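Local atomic coordinates of dihydropyrimidinase (Brevibacillus agri, PDB entry 3SFW), a protein that probably catalyses the reversible hydrolytic ring opening of dihydropyrimidines at a zinc centre of the amidohydrolase type. Residues Gly8-Ala13 / Gly383-Gly388; Ala19-Asp24 / Val29-Asp34; Thr368-Ala373 / Gly377-Lys382. All coordinates share one frame; numbering follows the deposited sequence.

Interaction 1: residues Gly8-Ala13 / Gly383-Gly388; sequences GTVVTA and GTIAVG
Thr12 and Thr384 mark the closest backbone approach, their CA atoms 6.3 Å apart, where the chain just beyond the short strand 9-11 meets the loop 383-388, and side chains and one water span the gap. Strand 9-11 lies between strands 16-18 and 49-59 in its sheet, and the loop precedes strand 393-403. The methyl group of Thr12 does most of the reaching. Its CG2 lies 4.0 Å from Ile385 CB and equally near the amide nitrogen of that residue, and it also comes up against the Thr384 hydroxyl. The chi1 of 66° that turns this methyl toward the loop leaves Thr12 OG1 to take the backbone NH of Asp15. Two residues earlier, in the strand, Val10 and Ile385 meet tip to tip, Val10 CG1 standing 4.2 Å from Ile385 CG2. Water 1 closes the end of the contact: it accepts from Ala13 N at 3.0 Å and donates to Thr384 OG1 at 3.1 Å. The same Thr384 hydroxyl is hydrogen-bonded to Asp15 of the second subunit. The contact is thus a small apolar one with a hydrated polar end. The Thr12 methyl lies against Ile385 N, a buried amide without a partner in the model, so packing and the bridging water, rather than direct bonds, hold strand and loop together.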
loop_
_atom_site.group_PDB
_atom_site.type_symbol
_atom_site.label_atom_id
_atom_site.label_comp_id
_atom_site.label_asym_id
_atom_site.label_seq_id
_atom_site.Cartn_x
_atom_site.Cartn_y
_atom_site.Cartn_z
ATOM N N GLY A 8 -8.381 -43.858 15.831
ATOM C CA GLY A 8 -7.562 -42.769 15.284
ATOM C C GLY A 8 -8.171 -41.398 15.597
ATOM O O GLY A 8 -9.270 -41.319 16.187
ATOM N N THR A 9 -7.424 -40.346 15.264
ATOM C CA THR A 9 -7.890 -38.940 15.392
ATOM C C THR A 9 -8.088 -38.340 14.002
ATOM O O THR A 9 -7.141 -38.249 13.221
ATOM C CB THR A 9 -6.886 -38.140 16.155
ATOM O OG1 THR A 9 -6.667 -38.773 17.417
ATOM C CG2 THR A 9 -7.379 -36.675 16.397
ATOM N N VAL A 10 -9.349 -38.073 13.661
ATOM C CA VAL A 10 -9.708 -37.434 12.373
ATOM C C VAL A 10 -9.384 -35.936 12.432
ATOM O O VAL A 10 -9.760 -35.261 13.373
ATOM C CB VAL A 10 -11.219 -37.614 12.090
ATOM C CG1 VAL A 10 -11.652 -36.918 10.708
ATOM C CG2 VAL A 10 -11.547 -39.131 12.082
ATOM N N VAL A 11 -8.676 -35.432 11.421
ATOM C CA VAL A 11 -8.403 -33.997 11.333
ATOM C C VAL A 11 -8.789 -33.609 9.940
ATOM O O VAL A 11 -8.352 -34.236 8.968
ATOM C CB VAL A 11 -6.890 -33.680 11.473
ATOM C CG1 VAL A 11 -6.664 -32.142 11.354
ATOM C CG2 VAL A 11 -6.355 -34.219 12.780
ATOM N N THR A 12 -9.670 -32.626 9.818
ATOM C CA THR A 12 -10.025 -32.125 8.492
ATOM C C THR A 12 -9.749 -30.619 8.493
ATOM O O THR A 12 -9.028 -30.110 9.367
ATOM C CB THR A 12 -11.494 -32.366 8.157
ATOM O OG1 THR A 12 -12.302 -31.573 9.038
ATOM C CG2 THR A 12 -11.896 -33.892 8.281
ATOM N N ALA A 13 -10.257 -29.910 7.488
ATOM C CA ALA A 13 -9.949 -28.478 7.421
ATOM C C ALA A 13 -10.634 -27.723 8.539
ATOM O O ALA A 13 -10.216 -26.601 8.857
ATOM C CB ALA A 13 -10.302 -27.885 6.052
ATOM N N GLY A 383 -11.285 -34.454 -0.896
ATOM C CA GLY A 383 -10.712 -33.313 -0.175
ATOM C C GLY A 383 -11.184 -33.272 1.263
ATOM O O GLY A 383 -10.931 -32.324 1.966
ATOM N N THR A 384 -11.957 -34.266 1.671
ATOM C CA THR A 384 -12.376 -34.283 3.086
ATOM C C THR A 384 -12.588 -35.701 3.629
ATOM O O THR A 384 -12.446 -36.716 2.895
ATOM C CB THR A 384 -13.650 -33.453 3.282
ATOM O OG1 THR A 384 -13.869 -33.201 4.697
ATOM C CG2 THR A 384 -14.850 -34.162 2.599
ATOM N N ILE A 385 -12.899 -35.774 4.917
ATOM C CA ILE A 385 -13.381 -37.010 5.493
ATOM C C ILE A 385 -14.787 -36.800 6.041
ATOM O O ILE A 385 -14.944 -36.146 7.037
ATOM C CB ILE A 385 -12.441 -37.519 6.591
ATOM C CG1 ILE A 385 -11.069 -37.893 5.983
ATOM C CG2 ILE A 385 -13.065 -38.802 7.270
ATOM C CD1 ILE A 385 -10.052 -38.335 7.018
ATOM N N ALA A 386 -15.772 -37.251 5.267
ATOM C CA ALA A 386 -17.176 -37.009 5.602
ATOM C C ALA A 386 -18.017 -38.062 4.956
ATOM O O ALA A 386 -17.645 -38.597 3.913
ATOM C CB ALA A 386 -17.598 -35.580 5.129
ATOM N N VAL A 387 -19.181 -38.344 5.551
ATOM C CA VAL A 387 -20.135 -39.214 4.905
ATOM C C VAL A 387 -20.428 -38.771 3.485
ATOM O O VAL A 387 -20.717 -37.584 3.222
ATOM C CB VAL A 387 -21.448 -39.313 5.728
ATOM C CG1 VAL A 387 -22.477 -40.168 4.999
ATOM C CG2 VAL A 387 -21.118 -39.960 7.056
ATOM N N GLY A 388 -20.356 -39.736 2.575
ATOM C CA GLY A 388 -20.583 -39.519 1.154
ATOM C C GLY A 388 -19.349 -39.173 0.302
ATOM O O GLY A 388 -19.416 -39.222 -0.920
HETATM O O HOH W 1 -11.959 -30.838 5.258
#

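Interaction 2: residues Ala19-Asp24 / Val29-Asp34; sequences ADVLID and VAIGSD
Leu22 extends its CG anti to the backbone N (chi1 179°), which lays the side chain against Val29, whose CG2 is set by a chi1 of -64° between its own backbone N and carbonyl carbon; the two side chains cross obliquely, with Leu22 CG 3.8 Å from Val29 CG2. The same methyl and its twin CG1 both rest on Asp24 CB. Beside them Leu22 CB meets Ala30 CB at 4.0 Å, while on the other face of the sheet Val21 packs against Ile31, whose CG2 also reaches Ala19 CB at 3.9 Å.

The contact joins the two strands of an antiparallel beta hairpin, 20-24 and 27-32. Asp20 and Gly32 form a hydrogen-bonded pair, and Leu22 N gives a nearly straight bond to Ala30 O (2.8 Å, 174° at the hydrogen). Leu22 O receives two amides, Val29 N at 2.9 Å and, weakly, Ala30 N at 3.3 Å: a classic beta bulge. Water 2 donates to both Gly32 O and Asp20 OD2, and the Asp20 carboxylate is further tied to Arg6 by a salt bridge and to the backbone NH of Asn7. Beyond Ala30, Ile31 and Gly32 the sheet continues antiparallel into the second subunit. One carbonyl shared by two amides therefore absorbs the extra residue of the bulge, while the carboxylate, held by Arg6, the NH of Asn7 and a water, probably keeps its negative charge.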
loop_
_atom_site.group_PDB
_atom_site.type_symbol
_atom_site.label_atom_id
_atom_site.label_comp_id
_atom_site.label_asym_id
_atom_site.label_seq_id
_atom_site.Cartn_x
_atom_site.Cartn_y
_atom_site.Cartn_z
ATOM N N ALA A 19 -12.742 -40.524 16.594
ATOM C CA ALA A 19 -13.875 -41.370 16.289
ATOM C C ALA A 19 -13.416 -42.416 15.316
ATOM O O ALA A 19 -12.311 -42.300 14.754
ATOM C CB ALA A 19 -15.015 -40.548 15.649
ATOM N N ASP A 20 -14.267 -43.414 15.098
ATOM C CA ASP A 20 -14.013 -44.419 14.072
ATOM C C ASP A 20 -14.674 -44.052 12.750
ATOM O O ASP A 20 -15.726 -43.390 12.705
ATOM C CB ASP A 20 -14.513 -45.771 14.533
ATOM C CG ASP A 20 -13.857 -46.235 15.836
ATOM O OD1 ASP A 20 -12.820 -45.679 16.265
ATOM O OD2 ASP A 20 -14.446 -47.134 16.447
ATOM N N VAL A 21 -14.107 -44.542 11.666
ATOM C CA VAL A 21 -14.660 -44.264 10.332
ATOM C C VAL A 21 -14.999 -45.574 9.663
ATOM O O VAL A 21 -14.161 -46.473 9.603
ATOM C CB VAL A 21 -13.620 -43.487 9.478
ATOM C CG1 VAL A 21 -14.113 -43.274 8.035
ATOM C CG2 VAL A 21 -13.319 -42.132 10.140
ATOM N N LEU A 22 -16.230 -45.669 9.161
ATOM C CA LEU A 22 -16.691 -46.853 8.443
ATOM C C LEU A 22 -16.785 -46.599 6.950
ATOM O O LEU A 22 -17.456 -45.641 6.499
ATOM C CB LEU A 22 -18.072 -47.291 8.980
ATOM C CG LEU A 22 -18.674 -48.530 8.285
ATOM C CD1 LEU A 22 -17.706 -49.706 8.553
ATOM C CD2 LEU A 22 -20.055 -48.802 8.951
ATOM N N ILE A 23 -16.055 -47.416 6.185
ATOM C CA ILE A 23 -16.065 -47.346 4.733
ATOM C C ILE A 23 -16.860 -48.524 4.195
ATOM O O ILE A 23 -16.770 -49.615 4.739
ATOM C CB ILE A 23 -14.605 -47.483 4.213
ATOM C CG1 ILE A 23 -13.760 -46.275 4.671
ATOM C CG2 ILE A 23 -14.574 -47.537 2.660
ATOM C CD1 ILE A 23 -12.238 -46.504 4.529
ATOM N N ASP A 24 -17.692 -48.292 3.183
ATOM C CA ASP A 24 -18.409 -49.404 2.515
ATOM C C ASP A 24 -18.201 -49.212 1.031
ATOM O O ASP A 24 -18.574 -48.189 0.474
ATOM C CB ASP A 24 -19.910 -49.376 2.857
ATOM C CG ASP A 24 -20.668 -50.632 2.354
ATOM O OD1 ASP A 24 -20.064 -51.508 1.724
ATOM O OD2 ASP A 24 -21.863 -50.757 2.652
ATOM N N VAL A 29 -19.258 -44.135 4.877
ATOM C CA VAL A 29 -20.707 -44.246 5.150
ATOM C C VAL A 29 -21.102 -43.929 6.588
ATOM O O VAL A 29 -22.278 -43.614 6.845
ATOM C CB VAL A 29 -21.296 -45.641 4.722
ATOM C CG1 VAL A 29 -21.166 -45.815 3.206
ATOM C CG2 VAL A 29 -20.641 -46.753 5.510
ATOM N N ALA A 30 -20.152 -43.962 7.515
ATOM C CA ALA A 30 -20.451 -43.572 8.901
ATOM C C ALA A 30 -19.224 -43.149 9.637
ATOM O O ALA A 30 -18.109 -43.615 9.360
ATOM C CB ALA A 30 -21.151 -44.771 9.673
ATOM N N ILE A 31 -19.416 -42.281 10.627
ATOM C CA ILE A 31 -18.354 -41.923 11.510
ATOM C C ILE A 31 -18.993 -41.888 12.885
ATOM O O ILE A 31 -20.126 -41.436 13.018
ATOM C CB ILE A 31 -17.801 -40.539 11.151
ATOM C CG1 ILE A 31 -17.328 -40.537 9.664
ATOM C CG2 ILE A 31 -16.686 -40.154 12.174
ATOM C CD1 ILE A 31 -16.869 -39.042 9.204
ATOM N N GLY A 32 -18.279 -42.368 13.890
ATOM C CA GLY A 32 -18.931 -42.549 15.180
ATOM C C GLY A 32 -18.014 -43.138 16.201
ATOM O O GLY A 32 -17.061 -43.834 15.873
ATOM N N SER A 33 -18.363 -42.909 17.462
ATOM C CA SER A 33 -17.571 -43.386 18.582
ATOM C C SER A 33 -17.903 -44.857 18.937
ATOM O O SER A 33 -17.094 -45.555 19.543
ATOM C CB SER A 33 -17.833 -42.474 19.788
ATOM O OG SER A 33 -19.151 -41.965 19.726
ATOM N N ASP A 34 -19.072 -45.330 18.528
ATOM C CA ASP A 34 -19.488 -46.690 18.908
ATOM C C ASP A 34 -20.314 -47.332 17.801
ATOM O O ASP A 34 -21.494 -47.603 17.985
ATOM C CB ASP A 34 -20.295 -46.647 20.230
ATOM C CG ASP A 34 -20.573 -48.047 20.816
ATOM O OD1 ASP A 34 -19.791 -48.990 20.542
ATOM O OD2 ASP A 34 -21.603 -48.201 21.529
HETATM O O HOH W 2 -17.004 -46.902 15.990
#

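Interaction 3: residues Thr368-Ala373 / Gly377-Lys382; sequences TSTKVA and GMFPQK
Ala373 O accepts the amide of Met378 at 2.8 Å, with an angle of 173° at the hydrogen; the donor is tilted 20° from the carbonyl plane. This bond belongs to a Schellman motif: helix 361-376 ends as Gly377 takes a positive phi, and the chain turns back over its last turn.

The reversal wraps loop 377-382 round the methyl of Ala373. Met378 CB lies 4.1 Å from Ala373 CB, Phe379 CB 3.9 Å from it, and the carbonyl O of Lys382 only 3.3 Å. With CG anti to its backbone N (chi1 -172°), Phe379 turns its ring toward the helix: Ala373 CB sits at the ring edge, near its plane, while Thr370 CG2 approaches Phe379 CE2 at 3.9 Å. Pro380, which follows a cis peptide bond, lays its CB over the centre of one ring face. Lys374 adds a cation-pi contact, and Ser14 of the second subunit packs on Phe379 too. The Lys382 ammonium points elsewhere, to salt bridges with Asp119, Asp390 and Asp392. The Ala373 methyl is thus flanked by Met378, Phe379 and Lys382, and the carbonyl of the same residue, in the last turn, takes the amide of Met378 from the loop.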
loop_
_atom_site.group_PDB
_atom_site.type_symbol
_atom_site.label_atom_id
_atom_site.label_comp_id
_atom_site.label_asym_id
_atom_site.label_seq_id
_atom_site.Cartn_x
_atom_site.Cartn_y
_atom_site.Cartn_z
ATOM N N THR A 368 -3.521 -28.460 1.735
ATOM C CA THR A 368 -3.018 -29.613 0.978
ATOM C C THR A 368 -4.108 -30.449 0.320
ATOM O O THR A 368 -3.823 -31.261 -0.535
ATOM C CB THR A 368 -2.177 -30.549 1.839
ATOM O OG1 THR A 368 -3.009 -31.101 2.869
ATOM C CG2 THR A 368 -0.927 -29.785 2.462
ATOM N N SER A 369 -5.365 -30.223 0.698
ATOM C CA SER A 369 -6.429 -31.119 0.290
ATOM C C SER A 369 -7.769 -30.381 0.058
ATOM O O SER A 369 -8.248 -30.263 -1.098
ATOM C CB SER A 369 -6.602 -32.211 1.351
ATOM O OG SER A 369 -7.510 -33.146 0.898
ATOM N N THR A 370 -8.355 -29.846 1.111
ATOM C CA THR A 370 -9.766 -29.398 0.993
ATOM C C THR A 370 -9.928 -28.165 0.110
ATOM O O THR A 370 -10.777 -28.128 -0.802
ATOM C CB THR A 370 -10.328 -29.081 2.377
ATOM O OG1 THR A 370 -10.054 -30.170 3.275
ATOM C CG2 THR A 370 -11.860 -28.754 2.303
ATOM N N LYS A 371 -9.096 -27.146 0.331
ATOM C CA LYS A 371 -9.196 -25.919 -0.493
ATOM C C LYS A 371 -8.799 -26.200 -1.971
ATOM O O LYS A 371 -9.285 -25.558 -2.918
ATOM C CB LYS A 371 -8.368 -24.769 0.126
ATOM C CG LYS A 371 -8.748 -23.371 -0.392
ATOM C CD LYS A 371 -10.283 -23.088 -0.198
ATOM C CE LYS A 371 -10.822 -23.222 1.219
ATOM N NZ LYS A 371 -10.005 -22.436 2.199
ATOM N N VAL A 372 -7.921 -27.167 -2.154
ATOM C CA VAL A 372 -7.548 -27.578 -3.502
ATOM C C VAL A 372 -8.773 -28.236 -4.184
ATOM O O VAL A 372 -9.124 -27.869 -5.298
ATOM C CB VAL A 372 -6.438 -28.668 -3.454
ATOM C CG1 VAL A 372 -6.110 -29.157 -4.896
ATOM C CG2 VAL A 372 -5.144 -28.126 -2.754
ATOM N N ALA A 373 -9.496 -29.122 -3.474
ATOM C CA ALA A 373 -10.696 -29.734 -4.095
ATOM C C ALA A 373 -11.722 -28.659 -4.457
ATOM O O ALA A 373 -12.364 -28.716 -5.495
ATOM C CB ALA A 373 -11.351 -30.774 -3.123
ATOM N N GLY A 377 -12.868 -27.955 -8.285
ATOM C CA GLY A 377 -14.174 -28.571 -8.711
ATOM C C GLY A 377 -14.247 -30.065 -8.417
ATOM O O GLY A 377 -14.864 -30.841 -9.173
ATOM N N MET A 378 -13.606 -30.481 -7.321
ATOM C CA MET A 378 -13.542 -31.912 -6.951
ATOM C C MET A 378 -14.198 -32.108 -5.592
ATOM O O MET A 378 -14.105 -33.159 -5.040
ATOM C CB MET A 378 -12.046 -32.382 -6.827
ATOM C CG MET A 378 -11.263 -32.309 -8.180
ATOM S SD MET A 378 -9.434 -32.246 -7.958
ATOM C CE MET A 378 -9.132 -33.947 -7.555
ATOM N N PHE A 379 -14.857 -31.080 -5.055
ATOM C CA PHE A 379 -15.377 -31.152 -3.675
ATOM C C PHE A 379 -16.903 -31.327 -3.791
ATOM O O PHE A 379 -17.527 -30.669 -4.616
ATOM C CB PHE A 379 -15.080 -29.836 -2.930
ATOM C CG PHE A 379 -15.412 -29.894 -1.457
ATOM C CD1 PHE A 379 -16.614 -29.380 -0.979
ATOM C CD2 PHE A 379 -14.529 -30.513 -0.569
ATOM C CE1 PHE A 379 -16.933 -29.484 0.406
ATOM C CE2 PHE A 379 -14.853 -30.630 0.758
ATOM C CZ PHE A 379 -16.036 -30.094 1.246
ATOM N N PRO A 380 -17.517 -32.152 -2.930
ATOM C CA PRO A 380 -16.941 -32.839 -1.788
ATOM C C PRO A 380 -16.593 -34.289 -2.099
ATOM O O PRO A 380 -16.292 -35.020 -1.174
ATOM C CB PRO A 380 -18.105 -32.851 -0.756
ATOM C CG PRO A 380 -19.341 -32.935 -1.616
ATOM C CD PRO A 380 -19.002 -32.159 -2.900
ATOM N N GLN A 381 -16.608 -34.701 -3.366
ATOM C CA GLN A 381 -16.174 -36.088 -3.692
ATOM C C GLN A 381 -14.769 -36.350 -3.091
ATOM O O GLN A 381 -14.507 -37.418 -2.482
ATOM C CB GLN A 381 -16.102 -36.322 -5.230
ATOM C CG GLN A 381 -15.536 -37.722 -5.565
ATOM C CD GLN A 381 -15.239 -37.989 -7.066
ATOM O OE1 GLN A 381 -14.687 -39.033 -7.412
ATOM N NE2 GLN A 381 -15.570 -37.050 -7.930
ATOM N N LYS A 382 -13.892 -35.372 -3.280
ATOM C CA LYS A 382 -12.507 -35.416 -2.761
ATOM C C LYS A 382 -12.286 -34.284 -1.751
ATOM O O LYS A 382 -13.051 -33.285 -1.726
ATOM C CB LYS A 382 -11.514 -35.181 -3.893
ATOM C CG LYS A 382 -11.607 -36.122 -5.136
ATOM C CD LYS A 382 -11.538 -37.567 -4.698
ATOM C CE LYS A 382 -11.175 -38.451 -5.942
ATOM N NZ LYS A 382 -11.176 -39.878 -5.495
#

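Overall arrangement
The three contacts follow the chain from the N-terminal strands to the loop after helix 361-376, and all lie on the flank that meets the second subunit. Interaction 2 comes early, interaction 3 late, and interaction 1 spans both, joining strand 9-11 to the loop that leaves helix 361-376. Interaction 1 is central in space too: its centre is 11 Å from that of interaction 2 and 12 Å from that of interaction 3, whereas those two are 21 Å apart and do not touch. Gly383 O probably bonds to Thr370 OG1. The loop 377-388 thereby connects the end of helix 361-376 to strand 9-11 and, through Val387, to the hairpin of the four-stranded N-terminal sheet.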